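Local coordinates for protein SYE1 (Shewanella oneidensis, PDB 4AWT) that binds flavin mononucleotide and probably acts as an NAD(P)H-dependent oxidoreductase on CH-CH groups, as a yellow enzyme built on a TIM-barrel fold, at residues Ala89-Ala92 and Ala96-Ala99; Gln158-Tyr163 and Leu214-Ala219; Thr280-Lys285 and Asp313-Met318. The protein carries 1 engineered substitution. All coordinates share one frame; numbering follows the deposited sequence.

Interaction 1: residues Ala89-Ala92 and Ala96-Ala99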
loop_
_atom_site.group_PDB
_atom_site.type_symbol
_atom_site.label_atom_id
_atom_site.label_comp_id
_atom_site.label_asym_id
_atom_site.label_seq_id
_atom_site.Cartn_x
_atom_site.Cartn_y
_atom_site.Cartn_z
ATOM N N ALA A 89 16.236 5.866 10.697
ATOM C CA ALA A 89 17.091 6.264 9.587
ATOM C C ALA A 89 16.412 7.298 8.704
ATOM O O ALA A 89 17.006 8.298 8.287
ATOM C CB ALA A 89 17.484 5.035 8.792
ATOM N N VAL A 90 15.150 7.067 8.388
ATOM C CA VAL A 90 14.384 7.974 7.562
ATOM C C VAL A 90 14.192 9.343 8.242
ATOM O O VAL A 90 14.360 10.398 7.621
ATOM C CB VAL A 90 13.045 7.337 7.177
ATOM C CG1 VAL A 90 12.108 8.340 6.533
ATOM C CG2 VAL A 90 13.297 6.157 6.247
ATOM N N HIS A 91 13.863 9.320 9.520
ATOM C CA HIS A 91 13.671 10.577 10.232
ATOM C C HIS A 91 14.990 11.346 10.355
ATOM O O HIS A 91 14.927 12.600 10.361
ATOM C CB HIS A 91 13.108 10.295 11.616
ATOM C CG HIS A 91 11.653 9.942 11.531
ATOM N ND1 HIS A 91 11.028 9.060 12.388
ATOM C CD2 HIS A 91 10.708 10.327 10.690
ATOM C CE1 HIS A 91 9.759 8.972 12.056
ATOM N NE2 HIS A 91 9.507 9.725 11.044
ATOM N N ALA A 92 16.104 10.675 10.420
ATOM C CA ALA A 92 17.396 11.381 10.458
ATOM C C ALA A 92 17.642 12.174 9.175
ATOM O O ALA A 92 18.384 13.138 9.190
ATOM C CB ALA A 92 18.513 10.397 10.699
ATOM N N ALA A 96 8.935 12.045 6.334
ATOM C CA ALA A 96 7.816 11.364 7.001
ATOM C C ALA A 96 7.644 9.987 6.400
ATOM O O ALA A 96 7.837 9.794 5.207
ATOM C CB ALA A 96 6.529 12.158 6.831
ATOM N N ILE A 97 7.253 9.022 7.247
ATOM C CA ILE A 97 7.072 7.667 6.766
ATOM C C ILE A 97 5.839 7.038 7.422
ATOM O O ILE A 97 5.670 7.087 8.646
ATOM C CB ILE A 97 8.327 6.830 6.966
ATOM C CG1 ILE A 97 8.142 5.420 6.385
ATOM C CG2 ILE A 97 8.823 6.790 8.400
ATOM C CD1 ILE A 97 9.415 4.593 6.266
ATOM N N PHE A 98 4.988 6.468 6.575
ATOM C CA PHE A 98 3.798 5.735 7.003
ATOM C C PHE A 98 4.011 4.254 6.753
ATOM O O PHE A 98 4.648 3.878 5.768
ATOM C CB PHE A 98 2.546 6.200 6.269
ATOM C CG PHE A 98 1.865 7.446 6.809
ATOM C CD1 PHE A 98 2.565 8.519 7.344
ATOM C CD2 PHE A 98 0.475 7.534 6.756
ATOM C CE1 PHE A 98 1.897 9.639 7.814
ATOM C CE2 PHE A 98 -0.188 8.659 7.227
ATOM C CZ PHE A 98 0.515 9.711 7.745
ATOM N N ALA A 99 3.451 3.403 7.613
ATOM C CA ALA A 99 3.495 1.966 7.445
ATOM C C ALA A 99 2.259 1.487 6.696
ATOM O O ALA A 99 1.148 1.771 7.141
ATOM C CB ALA A 99 3.537 1.242 8.785
#
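V90 and H91, near the C-terminal end of helix 77-92, pack against I97 of strand 96-102, a buried and almost wholly apolar contact between the shell of the TIM barrel and its wall. A short connection, three residues between A92 and A96, turns the chain back, so the contact sits at the second joint of the beta-alpha-beta unit formed by strand 53-60, helix 77-92 and strand 96-102.

I97 meets the helix with both of its branches. CG1 lies anti to the backbone N (chi1 -177°), and its CD1 ends 4.2 Å from V90 CG2. The other branch, I97 CG2, is shared: it stands 4.1 Å from V90 CG1 and 4.0 Å from H91 NE2. V90 in turn presents both methyls, its CG1 also lying 4.1 Å from I97 CB, and the two side chains cross at about a right angle. The H91 ring takes the methyl obliquely. I54, on the preceding strand of the barrel, touches both V90 and I97.

The polar end of the ring is satisfied elsewhere. H91 NE2 is hydrogen-bonded to D176 OD2, the same carboxylate oxygen that is bonded to the backbone N of I97, so D176 links the helix end to the strand beside the apolar contact. Across the two segments themselves, therefore, the chemistry is dispersion between branched aliphatic groups and one imidazole, while the carboxylate of D176 probably fixes the rotation of the ring next to I97.

Interaction 2: residues Gln158-Tyr163 and Leu214-Ala219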
loop_
_atom_site.group_PDB
_atom_site.type_symbol
_atom_site.label_atom_id
_atom_site.label_comp_id
_atom_site.label_asym_id
_atom_site.label_seq_id
_atom_site.Cartn_x
_atom_site.Cartn_y
_atom_site.Cartn_z
ATOM N N GLN A 158 -11.509 -10.669 14.508
ATOM C CA GLN A 158 -10.091 -10.920 14.710
ATOM C C GLN A 158 -9.235 -10.021 13.808
ATOM O O GLN A 158 -8.238 -9.445 14.226
ATOM C CB GLN A 158 -9.783 -12.391 14.396
ATOM C CG GLN A 158 -8.291 -12.702 14.604
ATOM C CD GLN A 158 -7.912 -12.636 16.053
ATOM O OE1 GLN A 158 -8.524 -13.363 16.863
ATOM N NE2 GLN A 158 -6.957 -11.829 16.435
ATOM N N VAL A 159 -9.625 -9.943 12.516
ATOM C CA VAL A 159 -8.838 -9.131 11.584
ATOM C C VAL A 159 -8.915 -7.670 11.966
ATOM O O VAL A 159 -7.895 -6.968 11.898
ATOM C CB VAL A 159 -9.240 -9.451 10.149
ATOM C CG1 VAL A 159 -8.620 -8.419 9.193
ATOM C CG2 VAL A 159 -8.818 -10.857 9.785
ATOM N N ILE A 160 -10.079 -7.176 12.376
ATOM C CA ILE A 160 -10.166 -5.796 12.850
ATOM C C ILE A 160 -9.204 -5.581 14.033
ATOM O O ILE A 160 -8.475 -4.604 14.090
ATOM C CB ILE A 160 -11.607 -5.395 13.189
ATOM C CG1 ILE A 160 -12.448 -5.345 11.917
ATOM C CG2 ILE A 160 -11.651 -4.104 13.951
ATOM C CD1 ILE A 160 -13.940 -5.280 12.156
ATOM N N ALA A 161 -9.213 -6.534 14.980
ATOM C CA ALA A 161 -8.329 -6.429 16.137
ATOM C C ALA A 161 -6.857 -6.431 15.701
ATOM O O ALA A 161 -6.051 -5.701 16.291
ATOM C CB ALA A 161 -8.597 -7.574 17.111
ATOM N N ASP A 162 -6.535 -7.243 14.725
ATOM C CA ASP A 162 -5.167 -7.313 14.224
ATOM C C ASP A 162 -4.762 -5.991 13.553
ATOM O O ASP A 162 -3.644 -5.519 13.722
ATOM C CB ASP A 162 -5.000 -8.470 13.278
ATOM C CG ASP A 162 -5.136 -9.853 13.898
ATOM O OD1 ASP A 162 -5.062 -9.968 15.141
ATOM O OD2 ASP A 162 -5.261 -10.813 13.114
ATOM N N TYR A 163 -5.674 -5.402 12.776
ATOM C CA TYR A 163 -5.380 -4.091 12.203
ATOM C C TYR A 163 -5.167 -3.045 13.264
ATOM O O TYR A 163 -4.250 -2.230 13.194
ATOM C CB TYR A 163 -6.493 -3.654 11.267
ATOM C CG TYR A 163 -6.423 -4.116 9.846
ATOM C CD1 TYR A 163 -5.401 -3.686 9.002
ATOM C CD2 TYR A 163 -7.390 -4.964 9.290
ATOM C CE1 TYR A 163 -5.337 -4.101 7.687
ATOM C CE2 TYR A 163 -7.357 -5.346 7.978
ATOM C CZ TYR A 163 -6.311 -4.918 7.160
ATOM O OH TYR A 163 -6.340 -5.308 5.844
ATOM N N LEU A 214 -14.541 -2.198 5.282
ATOM C CA LEU A 214 -13.697 -1.013 5.197
ATOM C C LEU A 214 -14.034 -0.030 6.302
ATOM O O LEU A 214 -13.160 0.506 6.996
ATOM C CB LEU A 214 -13.877 -0.366 3.830
ATOM C CG LEU A 214 -13.159 0.964 3.636
ATOM C CD1 LEU A 214 -11.642 0.826 3.646
ATOM C CD2 LEU A 214 -13.604 1.613 2.328
ATOM N N ASP A 215 -15.346 0.282 6.456
ATOM C CA ASP A 215 -15.781 1.223 7.442
ATOM C C ASP A 215 -15.309 0.851 8.842
ATOM O O ASP A 215 -14.814 1.663 9.608
ATOM C CB ASP A 215 -17.311 1.334 7.387
ATOM C CG ASP A 215 -17.864 2.422 8.251
ATOM O OD1 ASP A 215 -17.370 3.531 8.240
ATOM O OD2 ASP A 215 -18.953 2.209 8.768
ATOM N N GLU A 216 -15.523 -0.433 9.194
ATOM C CA GLU A 216 -15.216 -0.893 10.515
ATOM C C GLU A 216 -13.729 -0.954 10.793
ATOM O O GLU A 216 -13.261 -0.643 11.906
ATOM C CB GLU A 216 -15.875 -2.257 10.750
ATOM C CG GLU A 216 -17.395 -2.140 10.791
ATOM C CD GLU A 216 -18.136 -3.446 10.949
ATOM O OE1 GLU A 216 -17.472 -4.501 10.946
ATOM O OE2 GLU A 216 -19.370 -3.443 11.031
ATOM N N VAL A 217 -12.933 -1.363 9.791
ATOM C CA VAL A 217 -11.485 -1.349 9.939
ATOM C C VAL A 217 -10.990 0.078 10.134
ATOM O O VAL A 217 -10.199 0.352 11.030
ATOM C CB VAL A 217 -10.801 -2.055 8.759
ATOM C CG1 VAL A 217 -9.283 -1.844 8.830
ATOM C CG2 VAL A 217 -11.111 -3.531 8.712
ATOM N N VAL A 218 -11.451 1.011 9.273
ATOM C CA VAL A 218 -11.025 2.406 9.402
ATOM C C VAL A 218 -11.427 2.962 10.749
ATOM O O VAL A 218 -10.655 3.671 11.385
ATOM C CB VAL A 218 -11.512 3.230 8.224
ATOM C CG1 VAL A 218 -11.278 4.713 8.448
ATOM C CG2 VAL A 218 -10.829 2.758 6.946
ATOM N N ALA A 219 -12.646 2.655 11.206
ATOM C CA ALA A 219 -13.051 3.173 12.513
ATOM C C ALA A 219 -12.102 2.727 13.595
ATOM O O ALA A 219 -11.752 3.520 14.473
ATOM C CB ALA A 219 -14.474 2.689 12.848
#
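Two helices of the outer layer of the TIM barrel, 153-172 and 212-225, lean together here through I160 and Y163 on one and E216 and V217 on the other. Their segment axes run in the same general sense, 35° apart, and come within 9.4 Å.

V217 gives the largest share of the contact by dividing its methyls. CG1, turned anti to the backbone N (chi1 172°), reaches over one face of the Y163 ring in a CH-pi contact, 4.0 Å from the centroid; it is displaced toward the CD2 side, with 3.7 Å from V217 CG1 to Y163 CD2. CG2 of V217 turns to the other partner and lies 3.9 Å from I160 CG1. I160 reaches on to E216: its CD1 rests 3.9 Å from E216 CB and beside the carboxylate, whose OE1 is hydrogen-bonded to Y203 OH. Replacing Y163 by an alanine is likely to leave V217 CG1 without the ring face it rests on and to open a gap between the helices.

Within helix 153-172, Q158 NE2 donates to D162 OD1 at 3.0 Å, one turn along, approaching from above the carboxylate plane. Inward, both Y163 and V217 rest on L180 of strand 177-181, the barrel strand beneath the pair, and helix 187-192 adds I188 against Y163; F213 and A220 of helix 212-225 extend the surface that receives I160.

Interaction 3: residues Thr280-Lys285 and Asp313-Met318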
loop_
_atom_site.group_PDB
_atom_site.type_symbol
_atom_site.label_atom_id
_atom_site.label_comp_id
_atom_site.label_asym_id
_atom_site.label_seq_id
_atom_site.Cartn_x
_atom_site.Cartn_y
_atom_site.Cartn_z
ATOM N N THR A 280 -8.879 6.086 -16.683
ATOM C CA THR A 280 -9.398 6.632 -15.434
ATOM C C THR A 280 -9.865 8.031 -15.744
ATOM O O THR A 280 -9.060 8.982 -15.718
ATOM C CB THR A 280 -8.312 6.627 -14.380
ATOM O OG1 THR A 280 -7.797 5.285 -14.263
ATOM C CG2 THR A 280 -8.828 7.011 -13.025
ATOM N N PRO A 281 -11.168 8.197 -16.080
ATOM C CA PRO A 281 -11.607 9.477 -16.614
ATOM C C PRO A 281 -11.360 10.628 -15.680
ATOM O O PRO A 281 -11.557 10.532 -14.461
ATOM C CB PRO A 281 -13.125 9.248 -16.839
ATOM C CG PRO A 281 -13.220 7.740 -17.074
ATOM C CD PRO A 281 -12.217 7.179 -16.133
ATOM N N VAL A 282 -11.001 11.777 -16.257
ATOM C CA VAL A 282 -10.860 12.979 -15.466
ATOM C C VAL A 282 -12.135 13.303 -14.731
ATOM O O VAL A 282 -12.070 13.746 -13.589
ATOM C CB VAL A 282 -10.369 14.144 -16.363
ATOM C CG1 VAL A 282 -10.431 15.439 -15.598
ATOM C CG2 VAL A 282 -8.959 13.923 -16.859
ATOM N N SER A 283 -13.298 13.097 -15.323
ATOM C CA SER A 283 -14.573 13.376 -14.651
ATOM C C SER A 283 -14.680 12.569 -13.360
ATOM O O SER A 283 -15.200 13.074 -12.351
ATOM C CB SER A 283 -15.756 13.077 -15.560
ATOM O OG SER A 283 -15.695 11.746 -16.042
ATOM N N PHE A 284 -14.224 11.354 -13.402
ATOM C CA PHE A 284 -14.240 10.480 -12.215
ATOM C C PHE A 284 -13.235 10.985 -11.179
ATOM O O PHE A 284 -13.548 11.089 -9.989
ATOM C CB PHE A 284 -13.954 9.065 -12.614
ATOM C CG PHE A 284 -13.854 8.069 -11.482
ATOM C CD1 PHE A 284 -14.659 8.076 -10.366
ATOM C CD2 PHE A 284 -12.918 7.090 -11.552
ATOM C CE1 PHE A 284 -14.526 7.134 -9.377
ATOM C CE2 PHE A 284 -12.774 6.122 -10.578
ATOM C CZ PHE A 284 -13.608 6.161 -9.447
ATOM N N LYS A 285 -12.019 11.343 -11.619
ATOM C CA LYS A 285 -11.068 11.935 -10.703
ATOM C C LYS A 285 -11.640 13.175 -10.054
ATOM O O LYS A 285 -11.453 13.406 -8.851
ATOM C CB LYS A 285 -9.754 12.254 -11.432
ATOM C CG LYS A 285 -9.028 11.045 -11.915
ATOM C CD LYS A 285 -7.675 11.411 -12.569
ATOM C CE LYS A 285 -6.900 10.199 -12.940
ATOM N NZ LYS A 285 -5.588 10.548 -13.481
ATOM N N ASP A 313 -4.160 20.715 -12.438
ATOM C CA ASP A 313 -5.540 20.539 -12.866
ATOM C C ASP A 313 -6.459 20.320 -11.654
ATOM O O ASP A 313 -7.665 20.212 -11.864
ATOM C CB ASP A 313 -5.686 19.430 -13.840
ATOM C CG ASP A 313 -5.103 19.657 -15.194
ATOM O OD1 ASP A 313 -4.672 20.772 -15.518
ATOM O OD2 ASP A 313 -5.036 18.719 -16.023
ATOM N N GLY A 314 -5.949 20.274 -10.442
ATOM C CA GLY A 314 -6.772 20.109 -9.270
ATOM C C GLY A 314 -7.205 18.699 -8.998
ATOM O O GLY A 314 -8.138 18.490 -8.224
ATOM N N LEU A 315 -6.550 17.711 -9.586
ATOM C CA LEU A 315 -6.943 16.315 -9.452
ATOM C C LEU A 315 -6.234 15.625 -8.296
ATOM O O LEU A 315 -6.786 14.710 -7.688
ATOM C CB LEU A 315 -6.636 15.545 -10.753
ATOM C CG LEU A 315 -7.223 16.155 -11.995
ATOM C CD1 LEU A 315 -6.849 15.378 -13.227
ATOM C CD2 LEU A 315 -8.734 16.301 -11.867
ATOM N N ALA A 316 -5.030 16.009 -7.990
ATOM C CA ALA A 316 -4.207 15.363 -6.997
ATOM C C ALA A 316 -3.475 16.427 -6.200
ATOM O O ALA A 316 -3.131 17.477 -6.745
ATOM C CB ALA A 316 -3.158 14.470 -7.672
ATOM N N ASP A 317 -3.150 16.092 -4.953
ATOM C CA ASP A 317 -2.261 16.907 -4.167
ATOM C C ASP A 317 -0.826 16.389 -4.160
ATOM O O ASP A 317 0.120 17.177 -4.050
ATOM C CB ASP A 317 -2.780 16.998 -2.733
ATOM C CG ASP A 317 -4.153 17.537 -2.672
ATOM O OD1 ASP A 317 -4.386 18.652 -3.219
ATOM O OD2 ASP A 317 -5.058 16.855 -2.116
ATOM N N MET A 318 -0.661 15.078 -4.227
ATOM C CA MET A 318 0.632 14.429 -4.220
ATOM C C MET A 318 0.629 13.321 -5.255
ATOM O O MET A 318 -0.427 12.768 -5.566
ATOM C CB MET A 318 0.998 13.872 -2.870
ATOM C CG MET A 318 0.951 14.850 -1.717
ATOM S SD MET A 318 1.499 14.163 -0.154
ATOM C CE MET A 318 3.272 14.233 -0.380
HETATM O O HOH W 1 -8.901 13.138 -7.949
#
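K285 and L315 bring the backbones closest, their CA atoms 6.1 Å apart, where the first turn of helix 282-291 faces the loop leading from helix 304-312 to strand 318-320. P281 occupies the N-cap position of the first helix, and its carbonyl O accepts a bond from K285 N. On the other segment G314, with positive phi (80°), ends helix 304-312 in a Schellman motif and turns the chain so that L315 faces helix 282-291. A water joins the two backbones, donating to K285 O at 2.7 Å and to L315 O at 2.6 Å; both of its hydrogens are thus used, so one water bridges the two carbonyls.

The side-chain contact centres on L315, which crosses both partners at about a right angle. With CG anti to the carbonyl carbon (chi1 -54°), its CD2 touches both V282 CG1 and K285 CB, each 4.2 Å away, and its CD1 lies 4.1 Å from K285 CD. K285 is extended beyond CG, so its methylene chain serves as an apolar surface for the leucine while NZ continues to a salt bridge with E271. D317, farther along the loop, forms a salt bridge with R289 of the same helix 282-291.

The contact belongs to the outer layer of the TIM barrel, where helix 282-291, before strand 295-299, meets the loop that leads from helix 304-312 into the last barrel strand, 318-320.

How the interactions relate
From the N terminus, interaction 1 comes first and is the most local, closing the short turn between helix 77-92 and the strand that follows it. Interaction 2 opens after it and spans about fifty residues, pairing helices 153-172 and 212-225 around strand 177-181. Interaction 3 closes a shorter loop later in the chain, from helix 282-291 to the approach to the last barrel strand. The three follow in series, neither nested nor crossed, and do not touch: their centres lie 24 to 28 Å apart. Together they join helix to strand, helix to helix and helix to loop at separate places around the same eight-stranded barrel, which binds FMN.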